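Local coordinates for hypothetical protein PH1897 (Pyrococcus horikoshii, PDB 1VDW) that probably removes the 1-phosphate of fructose 1,6-bisphosphate with the help of magnesium ions, working as a homodimer of the inositol monophosphatase family, at residues V63-E68 with V81-L86; S102-H107 with I202-V207; V121-E126 with L179-R184; I151-K156 with A189-R194; N195-T200 with V234-A239. All blocks are in the same frame, centred on the assembly; numbering follows the deposited sequence.

Interaction 1. Residues V63-E68 with V81-L86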
# COMPACT_ATOMS: atom_id res chain seq x y z
N VAL A 63 31.95 -11.71 -4.31
CA VAL A 63 31.19 -11.65 -5.56
C VAL A 63 31.06 -10.22 -6.05
O VAL A 63 31.33 -9.27 -5.30
CB VAL A 63 29.78 -12.26 -5.38
CG1 VAL A 63 29.89 -13.69 -4.88
CG2 VAL A 63 28.95 -11.42 -4.41
N ASN A 64 30.65 -10.05 -7.30
CA ASN A 64 30.45 -8.71 -7.85
C ASN A 64 29.14 -8.20 -7.28
O ASN A 64 28.21 -8.98 -7.06
CB ASN A 64 30.36 -8.75 -9.38
CG ASN A 64 31.56 -9.44 -10.02
OD1 ASN A 64 32.70 -9.21 -9.63
ND2 ASN A 64 31.29 -10.28 -11.01
N VAL A 65 29.06 -6.90 -7.03
CA VAL A 65 27.85 -6.33 -6.46
C VAL A 65 27.37 -5.10 -7.20
O VAL A 65 28.17 -4.23 -7.56
CB VAL A 65 28.06 -5.94 -4.98
CG1 VAL A 65 26.74 -5.48 -4.37
CG2 VAL A 65 28.63 -7.11 -4.21
N VAL A 66 26.07 -5.04 -7.44
CA VAL A 66 25.47 -3.90 -8.12
C VAL A 66 24.35 -3.37 -7.22
O VAL A 66 23.41 -4.09 -6.90
CB VAL A 66 24.87 -4.30 -9.48
CG1 VAL A 66 24.31 -3.06 -10.18
CG2 VAL A 66 25.93 -4.95 -10.35
N SER A 67 24.49 -2.12 -6.80
CA SER A 67 23.49 -1.48 -5.96
C SER A 67 23.45 -0.02 -6.41
O SER A 67 24.48 0.54 -6.78
CB SER A 67 23.88 -1.58 -4.48
OG SER A 67 22.76 -1.35 -3.64
N GLU A 68 22.27 0.58 -6.38
CA GLU A 68 22.12 1.96 -6.83
C GLU A 68 23.08 2.99 -6.23
O GLU A 68 23.72 3.74 -6.97
CB GLU A 68 20.68 2.43 -6.61
CG GLU A 68 20.40 3.83 -7.13
CD GLU A 68 18.92 4.17 -7.16
OE1 GLU A 68 18.59 5.32 -7.52
OE2 GLU A 68 18.10 3.29 -6.85
N VAL A 81 25.64 -10.00 -7.81
CA VAL A 81 24.40 -9.82 -7.07
C VAL A 81 23.88 -8.41 -7.36
O VAL A 81 24.62 -7.43 -7.26
CB VAL A 81 24.63 -10.03 -5.55
CG1 VAL A 81 25.22 -11.41 -5.31
CG2 VAL A 81 25.54 -8.95 -4.99
N VAL A 82 22.61 -8.33 -7.74
CA VAL A 82 21.94 -7.06 -8.06
C VAL A 82 20.95 -6.87 -6.92
O VAL A 82 19.96 -7.60 -6.82
CB VAL A 82 21.22 -7.15 -9.41
CG1 VAL A 82 20.50 -5.85 -9.73
CG2 VAL A 82 22.23 -7.48 -10.51
N VAL A 83 21.20 -5.87 -6.09
CA VAL A 83 20.39 -5.67 -4.90
C VAL A 83 19.85 -4.29 -4.58
O VAL A 83 20.41 -3.26 -4.98
CB VAL A 83 21.21 -6.17 -3.67
CG1 VAL A 83 22.49 -5.37 -3.55
CG2 VAL A 83 20.39 -6.05 -2.40
N ASP A 84 18.74 -4.29 -3.86
CA ASP A 84 18.12 -3.07 -3.35
C ASP A 84 18.00 -3.40 -1.86
O ASP A 84 17.13 -4.16 -1.44
CB ASP A 84 16.72 -2.84 -3.93
CG ASP A 84 16.12 -1.52 -3.49
OD1 ASP A 84 16.72 -0.88 -2.60
OD2 ASP A 84 15.07 -1.11 -4.03
N PRO A 85 18.91 -2.86 -1.04
CA PRO A 85 18.93 -3.09 0.41
C PRO A 85 17.62 -2.77 1.12
O PRO A 85 17.25 -3.41 2.11
CB PRO A 85 20.08 -2.19 0.89
CG PRO A 85 20.99 -2.16 -0.29
CD PRO A 85 20.03 -1.98 -1.44
N LEU A 86 16.93 -1.75 0.63
CA LEU A 86 15.66 -1.36 1.21
C LEU A 86 14.80 -0.65 0.19
O LEU A 86 15.00 0.53 -0.11
CB LEU A 86 15.85 -0.45 2.43
CG LEU A 86 14.55 0.06 3.08
CD1 LEU A 86 13.79 -1.09 3.72
CD2 LEU A 86 14.88 1.12 4.13
O HOH W 1 19.94 -0.48 -4.84
O HOH W 2 18.47 1.49 -4.19
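Val-81 divides its two methyls between two neighbours across the pair, Val-63 and Val-65. CG1, anti to its own carbonyl carbon (chi1 -56°), meets Val-63 CG2 at 3.8 Å, the two side chains crossing at about a right angle. CG2 takes the crowded place between backbone N and carbonyl carbon and lies alongside Val-65, 3.7 Å from Val-65 CG2, both side chains pointing the same way. Farther along this face Ser-67 swings OG anti to its backbone N (chi1 -162°), so that OG stands 4.0 Å from Val-83 CG1 and 3.6 Å from Pro-85 CD; helix 45-60 packs here, through Ile-54 and Ile-55. Val-66 and Val-82 point to the other face and meet more loosely, Val-66 CB being 4.3 Å from Val-82 CG2, with Thr-200 lying against both. The strands run parallel, as neighbours in the large mixed sheet of the inositol monophosphatase fold, and lead into the predicted magnesium ligands Glu-68, Asp-84 and Leu-86. Val-66 is held through both its N and its O: the N gives a bond to Val-81 O, and the O takes one from Val-83 N that is nearly straight at 172°. Where the strands part, a water donates to Val-83 O (2.8 Å) and accepts from Glu-68 N (3.0 Å).

Interaction 2. Residues S102-H107 with I202-V207; sequences SVAIFH and IAAGVV
Ala-104 sets its CB directly against the helix 202-207, 3.6 Å from Ala-203 CB, and just beyond it lies the backbone N of Ala-204. With alanine methyls and a serine hydroxyl facing each other, strand and helix come close: their axes approach to 6.3 Å and cross at 71°. Ala-204 is the counterpart on the helix side. Its CB presses on Ser-102 OG at 3.1 Å, a tight contact, and also reaches Val-103 O at 3.5 Å. Ser-102 holds OG anti to its backbone N (chi1 175°), which aims the hydroxyl at the helix, where two waters carry its polar links. One donates to Ser-102 OG (2.8 Å) and accepts from Gly-205 N (2.8 Å); the other accepts from the hydroxyl at 2.7 Å. The helix kinks here: Ala-204 N and Gly-205 N find no acceptor one turn back and turn to the waters instead, Ala-204 only weakly. Beside this alanine seam the Phe-106 ring makes an edge-to-face contact with Phe-228. The helix packs across the large sheet, as in the alternating alpha/beta layers of the inositol monophosphatase fold, here close to the predicted metal ligands Asp-84 and Asp-87.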
# COMPACT_ATOMS: atom_id res chain seq x y z
N SER A 102 15.45 -6.71 -1.66
CA SER A 102 15.42 -7.36 -2.97
C SER A 102 16.82 -7.78 -3.40
O SER A 102 17.72 -6.95 -3.49
CB SER A 102 14.82 -6.38 -4.00
OG SER A 102 14.86 -6.91 -5.31
N VAL A 103 17.00 -9.08 -3.68
CA VAL A 103 18.31 -9.60 -4.08
C VAL A 103 18.19 -10.59 -5.24
O VAL A 103 17.43 -11.55 -5.16
CB VAL A 103 19.00 -10.33 -2.91
CG1 VAL A 103 20.27 -11.02 -3.39
CG2 VAL A 103 19.33 -9.35 -1.80
N ALA A 104 18.96 -10.35 -6.30
CA ALA A 104 18.98 -11.25 -7.45
C ALA A 104 20.43 -11.70 -7.64
O ALA A 104 21.35 -10.88 -7.65
CB ALA A 104 18.49 -10.53 -8.70
N ILE A 105 20.62 -13.01 -7.75
CA ILE A 105 21.94 -13.62 -7.91
C ILE A 105 22.13 -14.15 -9.32
O ILE A 105 21.32 -14.93 -9.82
CB ILE A 105 22.13 -14.80 -6.95
CG1 ILE A 105 21.72 -14.40 -5.53
CG2 ILE A 105 23.58 -15.27 -6.99
CD1 ILE A 105 22.60 -13.36 -4.91
N PHE A 106 23.24 -13.76 -9.94
CA PHE A 106 23.52 -14.19 -11.30
C PHE A 106 24.80 -14.99 -11.42
O PHE A 106 25.84 -14.60 -10.88
CB PHE A 106 23.62 -12.97 -12.22
CG PHE A 106 22.33 -12.24 -12.39
CD1 PHE A 106 21.50 -12.52 -13.48
CD2 PHE A 106 21.91 -11.29 -11.46
CE1 PHE A 106 20.28 -11.87 -13.63
CE2 PHE A 106 20.69 -10.63 -11.61
CZ PHE A 106 19.88 -10.92 -12.69
N HIS A 107 24.71 -16.12 -12.11
CA HIS A 107 25.88 -16.92 -12.35
C HIS A 107 26.33 -16.38 -13.68
O HIS A 107 25.91 -16.86 -14.72
CB HIS A 107 25.58 -18.40 -12.50
CG HIS A 107 26.82 -19.21 -12.71
ND1 HIS A 107 26.81 -20.54 -13.10
CD2 HIS A 107 28.12 -18.85 -12.62
CE1 HIS A 107 28.06 -20.95 -13.24
NE2 HIS A 107 28.87 -19.96 -12.95
N ILE A 202 14.25 -3.68 -9.85
CA ILE A 202 13.42 -4.75 -10.40
C ILE A 202 14.01 -6.13 -10.62
O ILE A 202 13.27 -7.06 -10.90
CB ILE A 202 12.83 -4.30 -11.75
CG1 ILE A 202 13.96 -4.10 -12.77
CG2 ILE A 202 12.05 -3.01 -11.58
CD1 ILE A 202 13.48 -3.88 -14.19
N ALA A 203 15.32 -6.27 -10.50
CA ALA A 203 15.95 -7.56 -10.77
C ALA A 203 15.30 -8.77 -10.12
O ALA A 203 14.89 -9.70 -10.80
CB ALA A 203 17.43 -7.50 -10.42
N ALA A 204 15.20 -8.76 -8.80
CA ALA A 204 14.61 -9.90 -8.10
C ALA A 204 13.14 -10.10 -8.46
O ALA A 204 12.69 -11.22 -8.68
CB ALA A 204 14.77 -9.74 -6.59
N GLY A 205 12.40 -9.00 -8.51
CA GLY A 205 10.98 -9.08 -8.83
C GLY A 205 10.75 -9.68 -10.20
O GLY A 205 9.80 -10.44 -10.39
N VAL A 206 11.60 -9.34 -11.16
CA VAL A 206 11.46 -9.87 -12.51
C VAL A 206 11.75 -11.37 -12.53
O VAL A 206 11.01 -12.14 -13.15
CB VAL A 206 12.39 -9.13 -13.49
CG1 VAL A 206 12.43 -9.86 -14.83
CG2 VAL A 206 11.90 -7.71 -13.70
N VAL A 207 12.81 -11.78 -11.85
CA VAL A 207 13.15 -13.20 -11.80
C VAL A 207 12.02 -14.00 -11.15
O VAL A 207 11.60 -15.03 -11.66
CB VAL A 207 14.45 -13.45 -11.01
CG1 VAL A 207 14.66 -14.94 -10.78
CG2 VAL A 207 15.64 -12.88 -11.77
O HOH W 3 12.97 -6.49 -7.34
O HOH W 4 17.02 -6.51 -6.95

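Interaction 3. Residues V121-E126 with L179-R184; sequences VERLYE and LAYLAR
Strand 123-128, entered through a G1 beta bulge in which Glu-122 and Arg-123 both face Glu-118, packs its side chains against helix 175-184 at the dimer interface. Tyr-125 carries the contact. Ala-180 CB stands over the centre of its ring, 3.6 Å from the centroid and 8° off the normal, a CH-pi contact. At the rim Arg-184 approaches nearly coplanar with the ring, passing CD 3.7 Å from Tyr-125 CE1 before NE donates to Tyr-125 OH (3.1 Å, 160°) in the guanidinium plane. Arg-184 CG sits in the crowded position between N and carbonyl carbon, and from there the chain runs extended to NE. The Arg-123 guanidinium crosses that of Arg-184 with the planes 66° apart, and Arg-123 NH1 lies 3.2 Å from Arg-184 NH2, two donors that form no bond. The like charges are probably eased by partners beyond: Glu-118 forms a salt bridge with Arg-123 and hydrogen bonds with the hydroxyls of Tyr-125 and Tyr-181. Gly-95 O of the second subunit accepts from Arg-123 NH2, and Asn-94 O of that subunit from Arg-184 NH1. The Tyr-181 ring turns its edge to the Tyr-125 hydroxyl, CE1 lying 3.5 Å from Tyr-125 OH.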
# COMPACT_ATOMS: atom_id res chain seq x y z
N VAL A 121 5.05 -8.72 7.13
CA VAL A 121 4.23 -9.92 7.20
C VAL A 121 5.08 -11.19 7.20
O VAL A 121 4.58 -12.28 6.92
CB VAL A 121 3.20 -9.97 6.04
CG1 VAL A 121 2.06 -9.01 6.34
CG2 VAL A 121 3.87 -9.60 4.72
N GLU A 122 6.36 -11.04 7.52
CA GLU A 122 7.29 -12.17 7.62
C GLU A 122 7.26 -13.08 6.40
O GLU A 122 7.24 -14.31 6.53
CB GLU A 122 6.96 -12.98 8.88
CG GLU A 122 7.10 -12.18 10.17
CD GLU A 122 6.64 -12.94 11.40
OE1 GLU A 122 6.96 -14.14 11.52
OE2 GLU A 122 5.97 -12.33 12.26
N ARG A 123 7.28 -12.49 5.22
CA ARG A 123 7.23 -13.26 3.98
C ARG A 123 8.53 -13.30 3.21
O ARG A 123 9.14 -12.26 2.95
CB ARG A 123 6.17 -12.69 3.05
CG ARG A 123 4.76 -12.93 3.45
CD ARG A 123 3.89 -12.18 2.46
NE ARG A 123 2.49 -12.19 2.82
CZ ARG A 123 1.58 -11.36 2.33
NH1 ARG A 123 1.92 -10.42 1.43
NH2 ARG A 123 0.32 -11.46 2.73
N LEU A 124 8.93 -14.50 2.82
CA LEU A 124 10.13 -14.65 2.01
C LEU A 124 9.73 -15.21 0.65
O LEU A 124 9.28 -16.35 0.56
CB LEU A 124 11.15 -15.59 2.66
CG LEU A 124 12.41 -15.83 1.82
CD1 LEU A 124 13.15 -14.52 1.62
CD2 LEU A 124 13.32 -16.85 2.49
N TYR A 125 9.85 -14.38 -0.38
CA TYR A 125 9.54 -14.80 -1.75
C TYR A 125 10.86 -15.24 -2.36
O TYR A 125 11.88 -14.55 -2.22
CB TYR A 125 9.01 -13.64 -2.59
CG TYR A 125 7.71 -13.03 -2.12
CD1 TYR A 125 6.51 -13.36 -2.74
CD2 TYR A 125 7.70 -12.09 -1.10
CE1 TYR A 125 5.31 -12.76 -2.34
CE2 TYR A 125 6.51 -11.48 -0.70
CZ TYR A 125 5.33 -11.82 -1.32
OH TYR A 125 4.16 -11.20 -0.93
N GLU A 126 10.85 -16.38 -3.05
CA GLU A 126 12.05 -16.88 -3.69
C GLU A 126 11.76 -17.29 -5.12
O GLU A 126 10.69 -17.80 -5.44
CB GLU A 126 12.61 -18.09 -2.93
CG GLU A 126 13.05 -17.78 -1.52
CD GLU A 126 13.53 -19.02 -0.79
OE1 GLU A 126 14.76 -19.23 -0.70
OE2 GLU A 126 12.67 -19.79 -0.33
N LEU A 179 5.83 -6.50 -7.74
CA LEU A 179 6.17 -7.60 -8.63
C LEU A 179 5.96 -8.94 -7.90
O LEU A 179 5.51 -9.92 -8.51
CB LEU A 179 7.61 -7.46 -9.11
CG LEU A 179 7.79 -6.36 -10.16
CD1 LEU A 179 9.27 -6.06 -10.35
CD2 LEU A 179 7.16 -6.81 -11.48
N ALA A 180 6.28 -8.99 -6.61
CA ALA A 180 6.08 -10.21 -5.83
C ALA A 180 4.58 -10.51 -5.73
O ALA A 180 4.17 -11.67 -5.77
CB ALA A 180 6.67 -10.04 -4.43
N TYR A 181 3.78 -9.46 -5.60
CA TYR A 181 2.33 -9.63 -5.52
C TYR A 181 1.81 -10.19 -6.83
O TYR A 181 0.92 -11.05 -6.84
CB TYR A 181 1.64 -8.30 -5.21
CG TYR A 181 1.84 -7.79 -3.79
CD1 TYR A 181 2.52 -8.54 -2.83
CD2 TYR A 181 1.35 -6.54 -3.42
CE1 TYR A 181 2.71 -8.04 -1.53
CE2 TYR A 181 1.53 -6.04 -2.14
CZ TYR A 181 2.21 -6.79 -1.20
OH TYR A 181 2.40 -6.27 0.06
N LEU A 182 2.35 -9.71 -7.94
CA LEU A 182 1.97 -10.23 -9.25
C LEU A 182 2.33 -11.71 -9.31
O LEU A 182 1.54 -12.55 -9.76
CB LEU A 182 2.72 -9.48 -10.35
CG LEU A 182 2.67 -10.06 -11.76
CD1 LEU A 182 1.25 -10.03 -12.30
CD2 LEU A 182 3.61 -9.27 -12.66
N ALA A 183 3.52 -12.04 -8.81
CA ALA A 183 4.01 -13.41 -8.82
C ALA A 183 3.14 -14.40 -8.08
O ALA A 183 3.06 -15.57 -8.46
CB ALA A 183 5.43 -13.45 -8.27
N ARG A 184 2.48 -13.97 -7.01
CA ARG A 184 1.65 -14.90 -6.25
C ARG A 184 0.16 -14.76 -6.52
O ARG A 184 -0.66 -15.43 -5.88
CB ARG A 184 1.93 -14.80 -4.75
CG ARG A 184 1.53 -13.49 -4.10
CD ARG A 184 1.75 -13.56 -2.58
NE ARG A 184 1.46 -12.29 -1.93
CZ ARG A 184 0.23 -11.83 -1.69
NH1 ARG A 184 -0.83 -12.55 -2.03
NH2 ARG A 184 0.07 -10.64 -1.15

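Interaction 4. Residues I151-K156 with A189-R194; sequences ISFYTK and AVVDIR
Arg-194 grips the carboxylate of Asp-192 side-on with two nitrogens: NH2 reaches OD2 of Asp-192 on its syn lone pair at 2.8 Å, and NE reaches OD1 of Asp-192 at 3.1 Å, almost straight at 170°. Asp-192 OD1 takes a further bond from the backbone N of Arg-194, an Asx turn where the chain turns its corner. Over this pair lies Tyr-154. Its CD1 sits 3.4 Å above the centre of the Arg-194 guanidinium, the planes 32° apart, while Asp-192 OD2 approaches the ring face, 3.6 Å from Tyr-154 CG, with carboxylate and ring nearly parallel. The phenol end is fixed elsewhere, by Glu-178 and Gly-173. Beneath, strands 151-154 and 189-193 run parallel, exchanging four backbone bonds, from Ser-152 N to Ala-189 O at one end to Ile-193 N to Tyr-154 O (3.0 Å, 172°) at the other. On the face away from Tyr-154 the packing is apolar: Phe-153 CD1 rests 3.8 Å from Val-191 CG1, and Ile-151 CG2 is 3.7 Å from Ala-189 CB. With two donors on OD1 and a guanidinium beside it, the buried Asp-192 is probably kept ionised, its charge balanced by Arg-194 two residues on.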
# COMPACT_ATOMS: atom_id res chain seq x y z
N ILE A 151 -4.23 -3.71 -11.03
CA ILE A 151 -2.83 -3.51 -11.35
C ILE A 151 -2.11 -2.48 -10.51
O ILE A 151 -2.74 -1.65 -9.85
CB ILE A 151 -2.67 -3.05 -12.84
CG1 ILE A 151 -3.12 -1.59 -13.00
CG2 ILE A 151 -3.50 -3.95 -13.75
CD1 ILE A 151 -2.71 -0.96 -14.33
N SER A 152 -0.79 -2.56 -10.51
CA SER A 152 0.06 -1.56 -9.88
C SER A 152 0.34 -0.63 -11.07
O SER A 152 0.63 -1.11 -12.18
CB SER A 152 1.34 -2.18 -9.34
OG SER A 152 2.34 -1.20 -9.10
N PHE A 153 0.27 0.67 -10.85
CA PHE A 153 0.46 1.63 -11.93
C PHE A 153 1.21 2.88 -11.50
O PHE A 153 0.83 3.54 -10.54
CB PHE A 153 -0.93 2.00 -12.49
CG PHE A 153 -0.90 2.91 -13.70
CD1 PHE A 153 0.05 2.78 -14.70
CD2 PHE A 153 -1.90 3.87 -13.85
CE1 PHE A 153 0.02 3.58 -15.84
CE2 PHE A 153 -1.95 4.68 -14.99
CZ PHE A 153 -0.99 4.53 -15.98
N TYR A 154 2.28 3.18 -12.23
CA TYR A 154 3.12 4.35 -12.00
C TYR A 154 3.34 5.06 -13.34
O TYR A 154 3.78 4.44 -14.31
CB TYR A 154 4.51 3.98 -11.49
CG TYR A 154 4.60 3.35 -10.11
CD1 TYR A 154 5.03 4.10 -9.02
CD2 TYR A 154 4.33 2.01 -9.93
CE1 TYR A 154 5.21 3.52 -7.77
CE2 TYR A 154 4.51 1.41 -8.68
CZ TYR A 154 4.95 2.18 -7.62
OH TYR A 154 5.16 1.60 -6.39
N THR A 155 3.04 6.35 -13.39
CA THR A 155 3.25 7.14 -14.60
C THR A 155 3.41 8.60 -14.22
O THR A 155 2.96 9.03 -13.16
CB THR A 155 2.07 7.01 -15.59
OG1 THR A 155 2.37 7.77 -16.77
CG2 THR A 155 0.79 7.53 -14.96
N LYS A 156 4.07 9.35 -15.09
CA LYS A 156 4.29 10.78 -14.86
C LYS A 156 3.26 11.55 -15.68
O LYS A 156 3.07 12.75 -15.49
CB LYS A 156 5.70 11.18 -15.31
CG LYS A 156 6.83 10.51 -14.54
CD LYS A 156 7.24 11.31 -13.31
CE LYS A 156 6.12 11.43 -12.29
NZ LYS A 156 6.53 12.26 -11.13
N ALA A 189 -1.23 -7.18 -13.11
CA ALA A 189 -0.15 -6.51 -13.82
C ALA A 189 0.52 -5.45 -12.97
O ALA A 189 -0.04 -4.97 -11.98
CB ALA A 189 -0.69 -5.88 -15.11
N VAL A 190 1.74 -5.10 -13.36
CA VAL A 190 2.55 -4.06 -12.72
C VAL A 190 3.05 -3.22 -13.88
O VAL A 190 3.75 -3.73 -14.77
CB VAL A 190 3.74 -4.64 -11.94
CG1 VAL A 190 4.60 -3.51 -11.39
CG2 VAL A 190 3.24 -5.51 -10.80
N VAL A 191 2.70 -1.95 -13.86
CA VAL A 191 3.06 -1.03 -14.93
C VAL A 191 3.77 0.19 -14.39
O VAL A 191 3.21 0.93 -13.58
CB VAL A 191 1.79 -0.57 -15.67
CG1 VAL A 191 2.15 0.37 -16.82
CG2 VAL A 191 1.01 -1.77 -16.17
N ASP A 192 5.02 0.38 -14.79
CA ASP A 192 5.78 1.55 -14.35
C ASP A 192 6.45 2.13 -15.58
O ASP A 192 7.40 1.55 -16.12
CB ASP A 192 6.84 1.17 -13.32
CG ASP A 192 7.47 2.38 -12.66
OD1 ASP A 192 7.68 3.41 -13.34
OD2 ASP A 192 7.78 2.30 -11.45
N ILE A 193 5.94 3.27 -16.03
CA ILE A 193 6.46 3.92 -17.22
C ILE A 193 7.00 5.32 -16.93
O ILE A 193 6.95 6.21 -17.78
CB ILE A 193 5.37 3.98 -18.32
CG1 ILE A 193 4.13 4.71 -17.79
CG2 ILE A 193 4.99 2.57 -18.74
CD1 ILE A 193 3.00 4.82 -18.81
N ARG A 194 7.55 5.49 -15.73
CA ARG A 194 8.10 6.77 -15.29
C ARG A 194 9.53 7.04 -15.78
O ARG A 194 10.02 8.15 -15.61
CB ARG A 194 8.13 6.84 -13.76
CG ARG A 194 6.79 6.77 -13.07
CD ARG A 194 7.00 6.75 -11.56
NE ARG A 194 7.63 5.51 -11.11
CZ ARG A 194 8.08 5.30 -9.88
NH1 ARG A 194 7.98 6.26 -8.96
NH2 ARG A 194 8.61 4.13 -9.55
O HOH W 5 5.77 8.71 -17.37

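Interaction 5. Residues N195-T200 with V234-A239; sequences NYLRPT and VNIIAA
Two direct bonds join the chain at 195-200 to Val-234 and Asn-235 of strand 234-239. Val-234 N donates to Leu-197 O (2.8 Å, 154°), coming from above the carbonyl plane, and Asn-195 N donates to Asn-235 OD1 (2.7 Å). The second is short but bent, 138° at the hydrogen, with the donor in the plane of the side-chain amide and on a lone pair of its oxygen. Between them a water links the two segments: it accepts from Tyr-196 N at 2.8 Å and donates to Val-234 O at 2.9 Å. Around this polar seam the aliphatic groups close in. Val-234 places CG1 in the crowded position between N and carbonyl carbon (chi1 59°), which tucks it 3.3 Å from Leu-197 O and 3.7 Å from Leu-197 CB. Leu-197 and Ile-236 cross at about a right angle, Leu-197 CD1 meeting the CG1-CD1 end of Ile-236, 4.1 Å from Ile-236 CD1.

Behind this first shell, Asn-195 adopts a left-handed conformation where the chain turns its corner, and Arg-198 takes the N-cap position of helix 199-211, its N bonded to Asp-201 OD2. The Arg-198 guanidinium forms a salt bridge with Glu-68; Glu-68 and Asp-201 are predicted magnesium ligands, so the turn borders the probable metal site. Strand 234-239 then runs on between strands 189-193 and 215-217, with helix 242-250 against Ile-237 and helix 175-184 against Ala-238.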
# COMPACT_ATOMS: atom_id res chain seq x y z
N ASN A 195 10.18 6.03 -16.35
CA ASN A 195 11.57 6.17 -16.78
C ASN A 195 12.35 6.54 -15.52
O ASN A 195 13.29 7.35 -15.55
CB ASN A 195 11.71 7.28 -17.83
CG ASN A 195 13.01 7.21 -18.59
OD1 ASN A 195 13.32 6.19 -19.22
ND2 ASN A 195 13.79 8.29 -18.55
N TYR A 196 11.96 5.92 -14.41
CA TYR A 196 12.53 6.17 -13.09
C TYR A 196 13.24 4.98 -12.44
O TYR A 196 14.24 5.15 -11.75
CB TYR A 196 11.39 6.64 -12.17
CG TYR A 196 11.75 6.82 -10.71
CD1 TYR A 196 12.37 7.99 -10.27
CD2 TYR A 196 11.43 5.85 -9.77
CE1 TYR A 196 12.66 8.18 -8.92
CE2 TYR A 196 11.71 6.03 -8.42
CZ TYR A 196 12.32 7.20 -8.00
OH TYR A 196 12.58 7.39 -6.66
N LEU A 197 12.71 3.78 -12.66
CA LEU A 197 13.29 2.57 -12.07
C LEU A 197 14.68 2.25 -12.58
O LEU A 197 15.06 2.62 -13.68
CB LEU A 197 12.38 1.38 -12.34
CG LEU A 197 10.97 1.41 -11.74
CD1 LEU A 197 10.18 0.23 -12.27
CD2 LEU A 197 11.05 1.37 -10.23
N ARG A 198 15.45 1.54 -11.74
CA ARG A 198 16.79 1.11 -12.09
C ARG A 198 16.78 -0.42 -12.08
O ARG A 198 15.88 -1.02 -11.48
CB ARG A 198 17.80 1.62 -11.06
CG ARG A 198 17.77 3.13 -10.86
CD ARG A 198 18.19 3.86 -12.12
NE ARG A 198 19.50 4.48 -11.98
CZ ARG A 198 19.77 5.48 -11.14
NH1 ARG A 198 18.81 5.98 -10.37
NH2 ARG A 198 20.99 5.99 -11.08
N PRO A 199 17.75 -1.06 -12.73
CA PRO A 199 17.78 -2.53 -12.75
C PRO A 199 17.80 -3.11 -11.33
O PRO A 199 17.24 -4.18 -11.07
CB PRO A 199 19.05 -2.84 -13.53
CG PRO A 199 19.14 -1.69 -14.49
CD PRO A 199 18.81 -0.51 -13.60
N THR A 200 18.45 -2.40 -10.42
CA THR A 200 18.55 -2.84 -9.03
C THR A 200 17.19 -2.91 -8.34
O THR A 200 16.99 -3.71 -7.42
CB THR A 200 19.48 -1.90 -8.23
OG1 THR A 200 19.10 -0.54 -8.46
CG2 THR A 200 20.93 -2.09 -8.65
N VAL A 234 14.77 2.15 -16.40
CA VAL A 234 13.95 1.11 -17.01
C VAL A 234 12.46 1.29 -16.77
O VAL A 234 12.03 1.84 -15.75
CB VAL A 234 14.37 -0.29 -16.49
CG1 VAL A 234 14.23 -0.35 -14.98
CG2 VAL A 234 13.52 -1.37 -17.15
N ASN A 235 11.67 0.84 -17.74
CA ASN A 235 10.22 0.89 -17.67
C ASN A 235 9.76 -0.55 -17.80
O ASN A 235 10.33 -1.32 -18.56
CB ASN A 235 9.64 1.70 -18.82
CG ASN A 235 9.99 3.16 -18.73
OD1 ASN A 235 9.65 3.83 -17.76
ND2 ASN A 235 10.68 3.67 -19.74
N ILE A 236 8.72 -0.91 -17.05
CA ILE A 236 8.24 -2.27 -17.13
C ILE A 236 6.73 -2.40 -17.25
O ILE A 236 5.96 -1.59 -16.71
CB ILE A 236 8.68 -3.10 -15.91
CG1 ILE A 236 8.12 -2.47 -14.63
CG2 ILE A 236 10.20 -3.20 -15.86
CD1 ILE A 236 8.38 -3.30 -13.38
N ILE A 237 6.32 -3.41 -18.00
CA ILE A 237 4.93 -3.76 -18.17
C ILE A 237 4.95 -5.26 -17.94
O ILE A 237 5.36 -6.03 -18.82
CB ILE A 237 4.39 -3.45 -19.58
CG1 ILE A 237 4.48 -1.95 -19.87
CG2 ILE A 237 2.95 -3.90 -19.68
CD1 ILE A 237 5.87 -1.44 -20.15
N ALA A 238 4.57 -5.67 -16.73
CA ALA A 238 4.56 -7.08 -16.35
C ALA A 238 3.11 -7.51 -16.16
O ALA A 238 2.33 -6.79 -15.53
CB ALA A 238 5.35 -7.28 -15.06
N ALA A 239 2.75 -8.67 -16.69
CA ALA A 239 1.37 -9.13 -16.57
C ALA A 239 1.23 -10.64 -16.55
O ALA A 239 2.17 -11.37 -16.86
CB ALA A 239 0.53 -8.54 -17.71
O HOH W 6 10.24 3.67 -14.30

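From the N terminus, interaction 1 closes first, a short loop within the large sheet, before interaction 2 opens at strand 100-107. Interaction 2 spans about a hundred residues to helix 199-211, and interactions 3 and 4 nest inside that loop. These two cross each other: 151-156 lies between the two segments of interaction 3, and 189-194 after them. Interaction 5 starts within the span of interaction 2 and ends beyond it, so those two also cross, sharing helix 199-211. Interactions 1 to 3 involve the large sheet, 4 and 5 the smaller; helix 175-184, packed on the large sheet through interaction 3, also touches Val-190 and Ala-238 of the smaller, and a salt bridge joins interactions 1 and 5.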